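Local atomic coordinates of possible flavin reductase (Haemophilus somnus 129PT, PDB entry 2R0X), a protein that probably binds FMN and reduces riboflavin or related flavins with NADPH. Residues D117-E122 with K135-H140; T72-Q77 with D111-F116; H20-S25 with L68-L73. All blocks are in the same frame, centred on the assembly; numbering follows the deposited sequence.

Overall arrangement
The three contacts lie side by side in one curled antiparallel sheet of the split-barrel type. Its local strand order is 17-25, 67-72, 114-126, 129-141. Contact 3 pairs the first two strands, contact 2 the end of 67-72 and the following loop with the start of 114-126, and contact 1 the last two. Contact 3 comes first along the chain, contact 2 begins where it ends and contact 1 follows. Centres of contacts 2 and 3 are about 10 Å apart, those of 1 and 3 about 11 Å, and those of 1 and 2 about 17 Å. Contacts 2 and 3 share Thr72 and Leu73. The three link four neighbouring strands, and all also touch the second subunit.

Contact 1: D117-E122 with K135-H140; sequences DCEITE and KIVDIH
The firm part of this contact is the backbone ladder at Asp117. Asp117 N donates to Asp138 O at 2.8 Å, and Asp117 O takes two N-H groups in return. The bond from Val137 N to Asp117 O is 2.8 Å long and nearly straight, at 164°. Asp138 N reaches Asp117 O from above the carbonyl plane, at 3.3 Å. Val137 and Asp138 therefore both face Asp117, which makes a classic beta bulge in the antiparallel hairpin of strands 114-126 and 129-141. Beyond the bulge, Cys118 faces Ile136 as a non-hydrogen-bonded pair, and Cys118 SG lies 3.9 Å from Ile136 CG1. Both of these side chains are buried, and Ile136 also packs on Phe8 of the second subunit. On the other face, the CB atoms of Asp117 and Asp138 meet, while their carboxylates are held by Thr103 and Thr104, which may ease the repulsion between like charges.

The solvent side is looser. Glu119 and Lys135 are a hydrogen-bonded pair. Lys135 CG is anti to the backbone N (chi1 179°), and the extended chain runs alongside that of Glu119. The charged ends do not touch, as Glu119 OE1 and Lys135 NZ are 4.6 Å apart. One water joins them instead, donating to Glu119 OE1 and accepting from Lys135 NZ, each at 2.7 Å. The Glu119 carboxylate also rests on Val137, with Glu119 CD 3.7 Å from Val137 CG1. Nearby, Thr121 OG1 leans on Lys135 CB at 3.4 Å.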
ATOM      1  N   ASP A 117      -5.887 -14.590  -5.042  1.00  6.01           N
ATOM      2  CA  ASP A 117      -7.347 -14.748  -5.224  1.00  5.95           C
ATOM      3  C   ASP A 117      -8.007 -14.603  -3.864  1.00  5.27           C
ATOM      4  O   ASP A 117      -7.561 -15.223  -2.930  1.00  6.36           O
ATOM      5  CB  ASP A 117      -7.639 -16.141  -5.820  1.00  6.08           C
ATOM      6  CG  ASP A 117      -8.982 -16.192  -6.519  1.00  6.28           C
ATOM      7  OD1 ASP A 117      -9.637 -15.145  -6.638  1.00  7.02           O
ATOM      8  OD2 ASP A 117      -9.358 -17.304  -6.962  1.00  8.62           O
ATOM      9  N   CYS A 118      -9.013 -13.740  -3.803  1.00  5.62           N
ATOM     10  CA  CYS A 118      -9.537 -13.258  -2.538  1.00  6.86           C
ATOM     11  C   CYS A 118     -11.046 -13.217  -2.464  1.00  6.17           C
ATOM     12  O   CYS A 118     -11.763 -13.053  -3.432  1.00  7.10           O
ATOM     13  CB  CYS A 118      -9.047 -11.826  -2.298  1.00  6.71           C
ATOM     14  SG  CYS A 118      -7.265 -11.537  -2.364  1.00  7.82           S
ATOM     15  N   GLU A 119     -11.490 -13.346  -1.212  1.00  6.67           N
ATOM     16  CA  GLU A 119     -12.862 -13.056  -0.837  1.00  6.63           C
ATOM     17  C   GLU A 119     -12.918 -11.683  -0.202  1.00  7.13           C
ATOM     18  O   GLU A 119     -12.083 -11.364   0.638  1.00  9.21           O
ATOM     19  CB  GLU A 119     -13.372 -14.100   0.175  1.00  8.01           C
ATOM     20  CG  GLU A 119     -13.534 -15.489  -0.456  1.00  9.63           C
ATOM     21  CD  GLU A 119     -13.783 -16.617   0.511  1.00 10.23           C
ATOM     22  OE1 GLU A 119     -13.706 -16.429   1.749  1.00 14.08           O
ATOM     23  OE2 GLU A 119     -14.005 -17.737  -0.014  1.00 12.06           O
ATOM     24  N   ILE A 120     -13.904 -10.867  -0.594  1.00  7.28           N
ATOM     25  CA  ILE A 120     -14.029  -9.497  -0.039  1.00  8.02           C
ATOM     26  C   ILE A 120     -14.864  -9.677   1.203  1.00  7.56           C
ATOM     27  O   ILE A 120     -16.093  -9.720   1.151  1.00  9.86           O
ATOM     28  CB  ILE A 120     -14.687  -8.541  -1.030  1.00  8.50           C
ATOM     29  CG1 ILE A 120     -13.900  -8.471  -2.351  1.00  9.48           C
ATOM     30  CG2 ILE A 120     -14.829  -7.126  -0.409  1.00  9.55           C
ATOM     31  CD1 ILE A 120     -14.511  -7.626  -3.403  1.00 10.18           C
ATOM     32  N   THR A 121     -14.187  -9.750   2.323  0.50  7.74           N
ATOM     33  CA  THR A 121     -14.790 -10.110   3.552  0.50  8.95           C
ATOM     34  C   THR A 121     -15.647  -8.965   4.097  0.50  8.30           C
ATOM     35  O   THR A 121     -16.757  -9.182   4.583  0.50  8.26           O
ATOM     36  CB  THR A 121     -13.681 -10.501   4.488  0.50 10.13           C
ATOM     37  OG1 THR A 121     -12.817 -11.442   3.789  0.50 10.42           O
ATOM     38  CG2 THR A 121     -14.271 -11.090   5.751  0.50 11.30           C
ATOM     39  N   GLU A 122     -15.142  -7.740   3.996  1.00  8.01           N
ATOM     40  CA  GLU A 122     -15.873  -6.562   4.451  1.00  8.81           C
ATOM     41  C   GLU A 122     -15.421  -5.346   3.625  1.00  7.47           C
ATOM     42  O   GLU A 122     -14.361  -5.342   2.986  1.00  8.38           O
ATOM     43  CB  GLU A 122     -15.745  -6.389   5.958  1.00 11.60           C
ATOM     44  CG  GLU A 122     -14.429  -5.970   6.404  1.00 13.92           C
ATOM     45  CD  GLU A 122     -14.295  -5.671   7.890  1.00 16.59           C
ATOM     46  OE1 GLU A 122     -15.293  -5.722   8.634  1.00 18.88           O
ATOM     47  OE2 GLU A 122     -13.174  -5.346   8.296  1.00 20.94           O
ATOM     48  N   LYS A 135      -9.706 -11.490   2.286  1.00  7.98           N
ATOM     49  CA  LYS A 135      -9.097 -12.714   2.750  1.00  7.94           C
ATOM     50  C   LYS A 135      -8.553 -13.459   1.532  1.00  6.71           C
ATOM     51  O   LYS A 135      -9.285 -13.725   0.586  1.00  7.55           O
ATOM     52  CB  LYS A 135     -10.128 -13.579   3.470  1.00  9.05           C
ATOM     53  CG  LYS A 135      -9.556 -14.876   3.948  1.00 10.98           C
ATOM     54  CD  LYS A 135     -10.663 -15.813   4.513  1.00 14.39           C
ATOM     55  CE  LYS A 135     -10.132 -17.142   4.835  1.00 18.53           C
ATOM     56  NZ  LYS A 135     -11.288 -17.937   5.371  1.00 22.34           N
ATOM     57  N   ILE A 136      -7.303 -13.857   1.583  1.00  7.00           N
ATOM     58  CA  ILE A 136      -6.654 -14.577   0.473  1.00  7.77           C
ATOM     59  C   ILE A 136      -7.003 -16.053   0.554  1.00  6.97           C
ATOM     60  O   ILE A 136      -6.799 -16.693   1.577  1.00  9.08           O
ATOM     61  CB  ILE A 136      -5.129 -14.382   0.475  1.00  8.43           C
ATOM     62  CG1 ILE A 136      -4.814 -12.872   0.349  1.00 10.18           C
ATOM     63  CG2 ILE A 136      -4.478 -15.189  -0.619  1.00 10.74           C
ATOM     64  CD1 ILE A 136      -3.432 -12.555   0.809  1.00 11.09           C
ATOM     65  N   VAL A 137      -7.558 -16.593  -0.520  1.00  7.55           N
ATOM     66  CA  VAL A 137      -7.955 -17.998  -0.552  1.00  7.71           C
ATOM     67  C   VAL A 137      -7.156 -18.837  -1.546  1.00  8.56           C
ATOM     68  O   VAL A 137      -7.250 -20.060  -1.476  1.00  9.81           O
ATOM     69  CB  VAL A 137      -9.458 -18.178  -0.764  1.00  8.69           C
ATOM     70  CG1 VAL A 137     -10.234 -17.518   0.410  1.00 10.45           C
ATOM     71  CG2 VAL A 137      -9.912 -17.604  -2.099  1.00 10.01           C
ATOM     72  N   ASP A 138      -6.344 -18.230  -2.424  1.00  7.77           N
ATOM     73  CA  ASP A 138      -5.480 -18.993  -3.308  1.00  8.60           C
ATOM     74  C   ASP A 138      -4.394 -18.016  -3.783  1.00  8.72           C
ATOM     75  O   ASP A 138      -4.636 -16.833  -3.880  1.00  8.32           O
ATOM     76  CB  ASP A 138      -6.321 -19.596  -4.479  1.00 10.46           C
ATOM     77  CG  ASP A 138      -5.744 -20.823  -5.091  1.00 14.76           C
ATOM     78  OD1 ASP A 138      -4.548 -21.121  -4.876  1.00 15.65           O
ATOM     79  OD2 ASP A 138      -6.524 -21.489  -5.840  1.00 14.76           O
ATOM     80  N   ILE A 139      -3.205 -18.538  -4.051  1.00  9.32           N
ATOM     81  CA  ILE A 139      -2.057 -17.720  -4.469  1.00 10.37           C
ATOM     82  C   ILE A 139      -1.341 -18.479  -5.564  1.00 10.12           C
ATOM     83  O   ILE A 139      -1.166 -19.684  -5.489  1.00 13.98           O
ATOM     84  CB  ILE A 139      -1.077 -17.443  -3.321  1.00 12.37           C
ATOM     85  CG1 ILE A 139      -1.692 -16.539  -2.261  1.00 13.73           C
ATOM     86  CG2 ILE A 139       0.262 -16.853  -3.825  1.00 14.41           C
ATOM     87  CD1 ILE A 139      -0.785 -16.199  -1.063  1.00 15.28           C
ATOM     88  N   HIS A 140      -0.892 -17.740  -6.576  1.00  9.88           N
ATOM     89  CA  HIS A 140       0.087 -18.212  -7.536  1.00 11.16           C
ATOM     90  C   HIS A 140       1.229 -17.197  -7.536  1.00 10.00           C
ATOM     91  O   HIS A 140       0.980 -16.016  -7.568  1.00 11.20           O
ATOM     92  CB  HIS A 140      -0.568 -18.291  -8.906  1.00 15.00           C
ATOM     93  CG  HIS A 140       0.305 -18.839  -9.980  1.00 20.35           C
ATOM     94  ND1 HIS A 140       1.209 -18.058 -10.670  1.00 23.16           N
ATOM     95  CD2 HIS A 140       0.379 -20.079 -10.520  1.00 22.64           C
ATOM     96  CE1 HIS A 140       1.838 -18.803 -11.564  1.00 24.26           C
ATOM     97  NE2 HIS A 140       1.336 -20.025 -11.513  1.00 24.73           N
TER
HETATM   98  O   HOH W   1     -13.185 -18.486   3.479  1.00 25.78           O

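Contact 2: T72-Q77 with D111-F116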
ATOM      1  N   THR A  72      -0.523  -8.858  -9.561  1.00  5.01           N
ATOM      2  CA  THR A  72       0.621  -7.938  -9.457  1.00  4.58           C
ATOM      3  C   THR A  72       1.470  -8.050 -10.720  1.00  4.97           C
ATOM      4  O   THR A  72       1.718  -9.166 -11.187  1.00  6.10           O
ATOM      5  CB  THR A  72       1.430  -8.291  -8.210  1.00  5.31           C
ATOM      6  OG1 THR A  72       0.585  -8.286  -7.064  1.00  6.07           O
ATOM      7  CG2 THR A  72       2.618  -7.289  -8.013  1.00  6.07           C
ATOM      8  N   LEU A  73       1.831  -6.921 -11.311  1.00  5.70           N
ATOM      9  CA  LEU A  73       2.393  -6.894 -12.651  1.00  5.18           C
ATOM     10  C   LEU A  73       3.915  -7.004 -12.673  1.00  5.26           C
ATOM     11  O   LEU A  73       4.615  -6.464 -11.814  1.00  5.51           O
ATOM     12  CB  LEU A  73       1.962  -5.624 -13.376  1.00  5.04           C
ATOM     13  CG  LEU A  73       0.462  -5.412 -13.574  1.00  5.82           C
ATOM     14  CD1 LEU A  73       0.219  -4.216 -14.432  1.00  6.74           C
ATOM     15  CD2 LEU A  73      -0.249  -6.646 -14.117  1.00  6.73           C
ATOM     16  N   THR A  74       4.393  -7.675 -13.717  1.00  5.98           N
ATOM     17  CA  THR A  74       5.817  -7.698 -14.024  1.00  6.55           C
ATOM     18  C   THR A  74       6.204  -6.410 -14.748  1.00  6.18           C
ATOM     19  O   THR A  74       5.381  -5.666 -15.279  1.00  6.57           O
ATOM     20  CB  THR A  74       6.233  -8.869 -14.930  1.00  6.82           C
ATOM     21  OG1 THR A  74       5.770  -8.587 -16.238  1.00  7.34           O
ATOM     22  CG2 THR A  74       5.703 -10.236 -14.434  1.00  7.81           C
ATOM     23  N   ALA A  75       7.510  -6.199 -14.849  1.00  6.47           N
ATOM     24  CA  ALA A  75       8.095  -5.030 -15.530  1.00  6.83           C
ATOM     25  C   ALA A  75       7.714  -4.990 -16.979  1.00  7.00           C
ATOM     26  O   ALA A  75       7.797  -3.919 -17.582  1.00  9.66           O
ATOM     27  CB  ALA A  75       9.621  -5.019 -15.365  1.00  8.58           C
ATOM     28  N   GLU A  76       7.321  -6.137 -17.555  1.00  6.85           N
ATOM     29  CA  GLU A  76       6.946  -6.240 -18.950  1.00  7.14           C
ATOM     30  C   GLU A  76       5.505  -5.889 -19.219  1.00  8.41           C
ATOM     31  O   GLU A  76       5.090  -5.863 -20.386  1.00  9.57           O
ATOM     32  CB  GLU A  76       7.220  -7.661 -19.457  1.00  9.01           C
ATOM     33  CG  GLU A  76       8.696  -8.021 -19.527  1.00 10.88           C
ATOM     34  CD  GLU A  76       9.353  -8.238 -18.177  1.00 12.80           C
ATOM     35  OE1 GLU A  76       8.802  -8.901 -17.282  1.00 14.63           O
ATOM     36  OE2 GLU A  76      10.473  -7.712 -17.973  1.00 15.49           O
ATOM     37  N   GLN A  77       4.705  -5.602 -18.188  1.00  7.23           N
ATOM     38  CA  GLN A  77       3.262  -5.424 -18.341  1.00  7.05           C
ATOM     39  C   GLN A  77       2.771  -3.986 -18.189  1.00  6.92           C
ATOM     40  O   GLN A  77       1.636  -3.732 -17.809  1.00  7.71           O
ATOM     41  CB  GLN A  77       2.539  -6.366 -17.360  1.00  7.19           C
ATOM     42  CG  GLN A  77       2.701  -7.810 -17.775  1.00  7.58           C
ATOM     43  CD  GLN A  77       2.147  -8.806 -16.778  1.00  6.35           C
ATOM     44  OE1 GLN A  77       2.391  -8.741 -15.570  1.00  6.79           O
ATOM     45  NE2 GLN A  77       1.443  -9.840 -17.287  1.00  7.82           N
ATOM     46  N   ASP A 111       1.161 -14.981 -16.703  1.00  7.39           N
ATOM     47  CA  ASP A 111       2.442 -14.294 -16.800  1.00  8.43           C
ATOM     48  C   ASP A 111       2.556 -13.080 -15.866  1.00  7.15           C
ATOM     49  O   ASP A 111       3.387 -12.215 -16.089  1.00  8.61           O
ATOM     50  CB  ASP A 111       2.747 -13.888 -18.270  1.00  9.99           C
ATOM     51  CG  ASP A 111       4.205 -14.041 -18.688  1.00 10.49           C
ATOM     52  OD1 ASP A 111       5.012 -14.625 -17.942  1.00 13.20           O
ATOM     53  OD2 ASP A 111       4.529 -13.551 -19.803  1.00 13.81           O
ATOM     54  N   ALA A 112       1.752 -13.037 -14.821  1.00  7.57           N
ATOM     55  CA  ALA A 112       1.854 -11.994 -13.817  1.00  7.12           C
ATOM     56  C   ALA A 112       2.998 -12.270 -12.842  1.00  6.89           C
ATOM     57  O   ALA A 112       3.517 -13.369 -12.731  1.00  8.89           O
ATOM     58  CB  ALA A 112       0.550 -11.868 -13.048  1.00  8.69           C
ATOM     59  N   LEU A 113       3.366 -11.274 -12.049  1.00  5.90           N
ATOM     60  CA  LEU A 113       4.355 -11.431 -11.016  1.00  5.71           C
ATOM     61  C   LEU A 113       3.816 -12.276  -9.852  1.00  5.82           C
ATOM     62  O   LEU A 113       4.508 -13.122  -9.298  1.00  7.04           O
ATOM     63  CB  LEU A 113       4.829 -10.082 -10.514  1.00  6.00           C
ATOM     64  CG  LEU A 113       6.068 -10.084  -9.633  1.00  6.67           C
ATOM     65  CD1 LEU A 113       7.281 -10.290 -10.522  1.00  9.07           C
ATOM     66  CD2 LEU A 113       6.171  -8.777  -8.842  1.00  8.14           C
ATOM     67  N   ILE A 114       2.579 -11.982  -9.452  1.00  5.64           N
ATOM     68  CA  ILE A 114       1.912 -12.649  -8.330  1.00  6.21           C
ATOM     69  C   ILE A 114       0.424 -12.585  -8.590  1.00  5.60           C
ATOM     70  O   ILE A 114      -0.041 -11.621  -9.174  1.00  6.13           O
ATOM     71  CB  ILE A 114       2.171 -11.939  -6.934  1.00  6.08           C
ATOM     72  CG1 ILE A 114       3.496 -11.164  -6.875  1.00  7.77           C
ATOM     73  CG2 ILE A 114       2.093 -12.966  -5.831  1.00  7.75           C
ATOM     74  CD1 ILE A 114       3.613 -10.243  -5.677  1.00  7.59           C
ATOM     75  N   ASN A 115      -0.302 -13.587  -8.117  1.00  5.70           N
ATOM     76  CA  ASN A 115      -1.741 -13.631  -8.206  1.00  6.00           C
ATOM     77  C   ASN A 115      -2.330 -14.003  -6.845  1.00  5.84           C
ATOM     78  O   ASN A 115      -2.014 -15.067  -6.322  1.00  7.53           O
ATOM     79  CB  ASN A 115      -2.231 -14.645  -9.258  1.00  7.25           C
ATOM     80  CG  ASN A 115      -1.525 -14.495 -10.620  1.00  6.82           C
ATOM     81  OD1 ASN A 115      -0.523 -15.173 -10.877  1.00  8.64           O
ATOM     82  ND2 ASN A 115      -2.066 -13.654 -11.492  1.00  6.63           N
ATOM     83  N   PHE A 116      -3.123 -13.113  -6.267  1.00  5.13           N
ATOM     84  CA  PHE A 116      -3.786 -13.364  -4.988  1.00  5.61           C
ATOM     85  C   PHE A 116      -5.287 -13.402  -5.207  1.00  5.90           C
ATOM     86  O   PHE A 116      -5.891 -12.411  -5.561  1.00  6.28           O
ATOM     87  CB  PHE A 116      -3.513 -12.240  -3.987  1.00  6.63           C
ATOM     88  CG  PHE A 116      -2.074 -11.909  -3.721  1.00  6.18           C
ATOM     89  CD1 PHE A 116      -1.404 -10.979  -4.489  1.00  7.13           C
ATOM     90  CD2 PHE A 116      -1.415 -12.465  -2.662  1.00  7.91           C
ATOM     91  CE1 PHE A 116      -0.086 -10.615  -4.187  1.00  7.06           C
ATOM     92  CE2 PHE A 116      -0.100 -12.066  -2.349  1.00  9.66           C
ATOM     93  CZ  PHE A 116       0.532 -11.151  -3.138  1.00  8.48           C
TER
HETATM   94  O   HOH W   2       4.966 -10.754 -17.751  1.00 11.12           O
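Thr72 lies alongside Ile114, with Thr72 CB 3.8 Å from Ile114 CG1 and both side chains pointing the same way. Thr72 OG1 is beside the backbone N (chi1 -55°), which leaves CG2 anti to it, where it meets Ile114 CD1 and Leu113 CD2. Thr72 OG1 lies in the plane of the Phe116 ring, at the edge beside CE1, and is hydrogen-bonded to His20. The backbones pair here too. Thr72 N donates to Ile114 O at 2.8 Å. Thr72 O accepts Leu113 N, also at 2.8 Å, and Ile114 N weakly at 3.4 Å. Leu113 and Ile114 both face Thr72, so strand 114-126 opens with a classic beta bulge.

Past the strand end the chain folds into a type I turn from Thr74 to Gln77. The Gln77 side chain folds back across the turn, and Gln77 OE1 accepts Thr74 N at 2.9 Å, on a lone pair and nearly straight (167°). Thr74 OG1 sits between the backbone N and the carbonyl carbon (chi1 73°), where it accepts Glu76 N and closes an ST turn. Thr74 CG2 lies 3.5 Å from Asp111 O. A water links Thr74 OG1 to Asp111 O, donating to Asp111 O at 2.7 Å.

The exposed Asp111 makes a salt bridge to Lys145. Leu113 and Phe116 pack on Arg151 and Ala11 of the second subunit. Leu73 touches strand 17-25, Asn115 and Phe116 touch strand 129-141, and Gln77 takes the N-cap of helix 78-84.

Contact 3: H20-S25 with L68-L73; sequences HIVTTS and LMVNTL
His20 has CG anti to the carbonyl carbon (chi1 -43°), and chi2 of -90° turns its ring so that His20 ND1 is hydrogen-bonded to Thr72 OG1 at 2.9 Å. The hydroxyl lies at the ring edge, in its plane. Either group could donate. Val70 CG1 also approaches, 3.5 Å from His20 ND1. Asn71 likewise has CG anti to its carbonyl carbon (chi1 -60°), and this places ND2 where it reaches Ile21 O of the neighbouring strand.

Strands 17-25 and 67-72 run antiparallel. Ile21 with Asn71 and Thr23 with Met69, a selenomethionine here, are the hydrogen-bonded pairs. Ile21 O takes two bonds from one residue, Asn71 N and Asn71 ND2, each at 2.9 Å and both from above the carbonyl plane. Thr23 OG1 sits 3.3 Å from Met69 CB. Among the apolar side chains, Ile21 CD1 meets Leu73 CD2 at 3.9 Å, and Val22 CG1 meets Leu68 CD2 at 4.0 Å, next to Phe62 of helix 59-65.

All the touching residues are buried, so the polar groups find their partners within the protein. Thr23 OG1 is hydrogen-bonded to Pro107 O. The ND2 bond to Ile21 O, with the bonds that Asn71 OD1 accepts from Asn115 ND2 and Leu109 N, holds the rotation of the Asn71 amide. Burial of the His20 ring would probably favour its neutral form.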
ATOM      1  N   HIS A  20      -0.839  -3.259  -9.886  1.00  5.66           N
ATOM      2  CA  HIS A  20      -1.678  -4.449  -9.915  1.00  5.71           C
ATOM      3  C   HIS A  20      -2.850  -4.218 -10.857  1.00  5.36           C
ATOM      4  O   HIS A  20      -3.308  -3.069 -11.065  1.00  6.94           O
ATOM      5  CB  HIS A  20      -2.249  -4.732  -8.522  1.00  5.77           C
ATOM      6  CG  HIS A  20      -1.295  -4.581  -7.422  1.00  5.33           C
ATOM      7  ND1 HIS A  20      -0.519  -5.618  -6.967  1.00  6.45           N
ATOM      8  CD2 HIS A  20      -0.973  -3.477  -6.718  1.00  6.16           C
ATOM      9  CE1 HIS A  20       0.273  -5.130  -6.030  1.00  6.75           C
ATOM     10  NE2 HIS A  20       0.019  -3.837  -5.858  1.00  6.90           N
ATOM     11  N   ILE A  21      -3.394  -5.298 -11.417  1.00  4.83           N
ATOM     12  CA  ILE A  21      -4.673  -5.258 -12.091  1.00  5.55           C
ATOM     13  C   ILE A  21      -5.628  -6.103 -11.239  1.00  4.64           C
ATOM     14  O   ILE A  21      -5.352  -7.296 -10.968  1.00  5.36           O
ATOM     15  CB  ILE A  21      -4.611  -5.720 -13.538  1.00  6.48           C
ATOM     16  CG1 ILE A  21      -3.797  -4.715 -14.352  1.00  6.52           C
ATOM     17  CG2 ILE A  21      -6.032  -5.831 -14.109  1.00  6.65           C
ATOM     18  CD1 ILE A  21      -3.467  -5.176 -15.780  1.00  7.94           C
ATOM     19  N   VAL A  22      -6.663  -5.469 -10.715  1.00  4.73           N
ATOM     20  CA  VAL A  22      -7.598  -6.089  -9.783  1.00  5.02           C
ATOM     21  C   VAL A  22      -8.819  -6.471 -10.584  1.00  5.26           C
ATOM     22  O   VAL A  22      -9.429  -5.624 -11.214  1.00  6.56           O
ATOM     23  CB  VAL A  22      -7.928  -5.106  -8.662  1.00  6.38           C
ATOM     24  CG1 VAL A  22      -9.003  -5.713  -7.718  1.00  7.56           C
ATOM     25  CG2 VAL A  22      -6.623  -4.735  -7.887  1.00  7.36           C
ATOM     26  N   THR A  23      -9.218  -7.743 -10.528  1.00  5.61           N
ATOM     27  CA  THR A  23     -10.289  -8.236 -11.390  1.00  5.65           C
ATOM     28  C   THR A  23     -11.340  -8.966 -10.564  1.00  6.38           C
ATOM     29  O   THR A  23     -11.127  -9.377  -9.446  1.00  6.80           O
ATOM     30  CB  THR A  23      -9.728  -9.231 -12.404  1.00  6.32           C
ATOM     31  OG1 THR A  23      -9.208 -10.342 -11.709  1.00  7.46           O
ATOM     32  CG2 THR A  23      -8.647  -8.594 -13.286  1.00  6.91           C
ATOM     33  N   THR A  24     -12.495  -9.142 -11.202  1.00  6.71           N
ATOM     34  CA  THR A  24     -13.583  -9.938 -10.669  1.00  7.69           C
ATOM     35  C   THR A  24     -14.359 -10.486 -11.877  1.00  8.80           C
ATOM     36  O   THR A  24     -14.179 -10.059 -13.020  1.00  9.98           O
ATOM     37  CB  THR A  24     -14.480  -9.144  -9.686  1.00  7.74           C
ATOM     38  OG1 THR A  24     -15.327 -10.045  -8.974  1.00  9.91           O
ATOM     39  CG2 THR A  24     -15.335  -8.090 -10.389  1.00  8.71           C
ATOM     40  N   SER A  25     -15.258 -11.422 -11.574  0.50 13.12           N
ATOM     41  CA  SER A  25     -16.020 -12.172 -12.570  0.50 17.44           C
ATOM     42  C   SER A  25     -17.500 -11.939 -12.454  0.50 21.60           C
ATOM     43  O   SER A  25     -18.023 -11.924 -11.332  0.50 20.37           O
ATOM     44  CB  SER A  25     -15.879 -13.638 -12.255  0.50 18.29           C
ATOM     45  OG  SER A  25     -16.710 -13.894 -11.131  0.50 21.03           O
ATOM     46  N   LEU A  68     -12.333 -10.990  -5.549  1.00  5.96           N
ATOM     47  CA  LEU A  68     -11.457 -10.296  -6.481  1.00  5.75           C
ATOM     48  C   LEU A  68     -10.149 -11.066  -6.549  1.00  5.93           C
ATOM     49  O   LEU A  68      -9.784 -11.808  -5.660  1.00  6.63           O
ATOM     50  CB  LEU A  68     -11.251  -8.832  -6.096  1.00  5.72           C
ATOM     51  CG  LEU A  68     -10.633  -8.454  -4.774  1.00  5.92           C
ATOM     52  CD1 LEU A  68      -9.133  -8.665  -4.753  1.00  6.28           C
ATOM     53  CD2 LEU A  68     -10.914  -6.988  -4.495  1.00  7.19           C
HETATM   54  N   MSE A  69      -9.419 -10.785  -7.626  1.00  5.35           N
HETATM   55  CA  MSE A  69      -8.047 -11.250  -7.822  1.00  5.60           C
HETATM   56  C   MSE A  69      -7.125 -10.043  -7.888  1.00  5.57           C
HETATM   57  O   MSE A  69      -7.402  -9.123  -8.671  1.00  6.23           O
HETATM   58  CB  MSE A  69      -7.972 -12.002  -9.142  1.00  6.35           C
HETATM   59  CG  MSE A  69      -6.589 -12.533  -9.492  1.00  6.09           C
HETATM   60 SE   MSE A  69      -6.050 -14.175  -8.654  0.75  5.40          SE
HETATM   61  CE  MSE A  69      -7.455 -15.245  -9.495  1.00  7.76           C
ATOM     62  N   VAL A  70      -6.059 -10.038  -7.094  1.00  5.29           N
ATOM     63  CA  VAL A  70      -5.002  -9.042  -7.245  1.00  5.29           C
ATOM     64  C   VAL A  70      -3.929  -9.674  -8.131  1.00  4.65           C
ATOM     65  O   VAL A  70      -3.309 -10.649  -7.746  1.00  5.47           O
ATOM     66  CB  VAL A  70      -4.402  -8.601  -5.903  1.00  5.54           C
ATOM     67  CG1 VAL A  70      -3.255  -7.629  -6.106  1.00  6.02           C
ATOM     68  CG2 VAL A  70      -5.509  -7.940  -5.046  1.00  6.28           C
ATOM     69  N   ASN A  71      -3.749  -9.102  -9.316  1.00  4.65           N
ATOM     70  CA  ASN A  71      -2.712  -9.554 -10.262  1.00  4.70           C
ATOM     71  C   ASN A  71      -1.570  -8.546 -10.287  1.00  4.49           C
ATOM     72  O   ASN A  71      -1.709  -7.464 -10.895  1.00  5.99           O
ATOM     73  CB  ASN A  71      -3.333  -9.662 -11.669  1.00  5.59           C
ATOM     74  CG  ASN A  71      -4.480 -10.625 -11.727  1.00  5.39           C
ATOM     75  OD1 ASN A  71      -4.280 -11.847 -11.721  1.00  6.22           O
ATOM     76  ND2 ASN A  71      -5.693 -10.101 -11.784  1.00  6.61           N
ATOM     77  N   THR A  72      -0.523  -8.858  -9.561  1.00  5.01           N
ATOM     78  CA  THR A  72       0.621  -7.938  -9.457  1.00  4.58           C
ATOM     79  C   THR A  72       1.470  -8.050 -10.720  1.00  4.97           C
ATOM     80  O   THR A  72       1.718  -9.166 -11.187  1.00  6.10           O
ATOM     81  CB  THR A  72       1.430  -8.291  -8.210  1.00  5.31           C
ATOM     82  OG1 THR A  72       0.585  -8.286  -7.064  1.00  6.07           O
ATOM     83  CG2 THR A  72       2.618  -7.289  -8.013  1.00  6.07           C
ATOM     84  N   LEU A  73       1.831  -6.921 -11.311  1.00  5.70           N
ATOM     85  CA  LEU A  73       2.393  -6.894 -12.651  1.00  5.18           C
ATOM     86  C   LEU A  73       3.915  -7.004 -12.673  1.00  5.26           C
ATOM     87  O   LEU A  73       4.615  -6.464 -11.814  1.00  5.51           O
ATOM     88  CB  LEU A  73       1.962  -5.624 -13.376  1.00  5.04           C
ATOM     89  CG  LEU A  73       0.462  -5.412 -13.574  1.00  5.82           C
ATOM     90  CD1 LEU A  73       0.219  -4.216 -14.432  1.00  6.74           C
ATOM     91  CD2 LEU A  73      -0.249  -6.646 -14.117  1.00  6.73           C
TER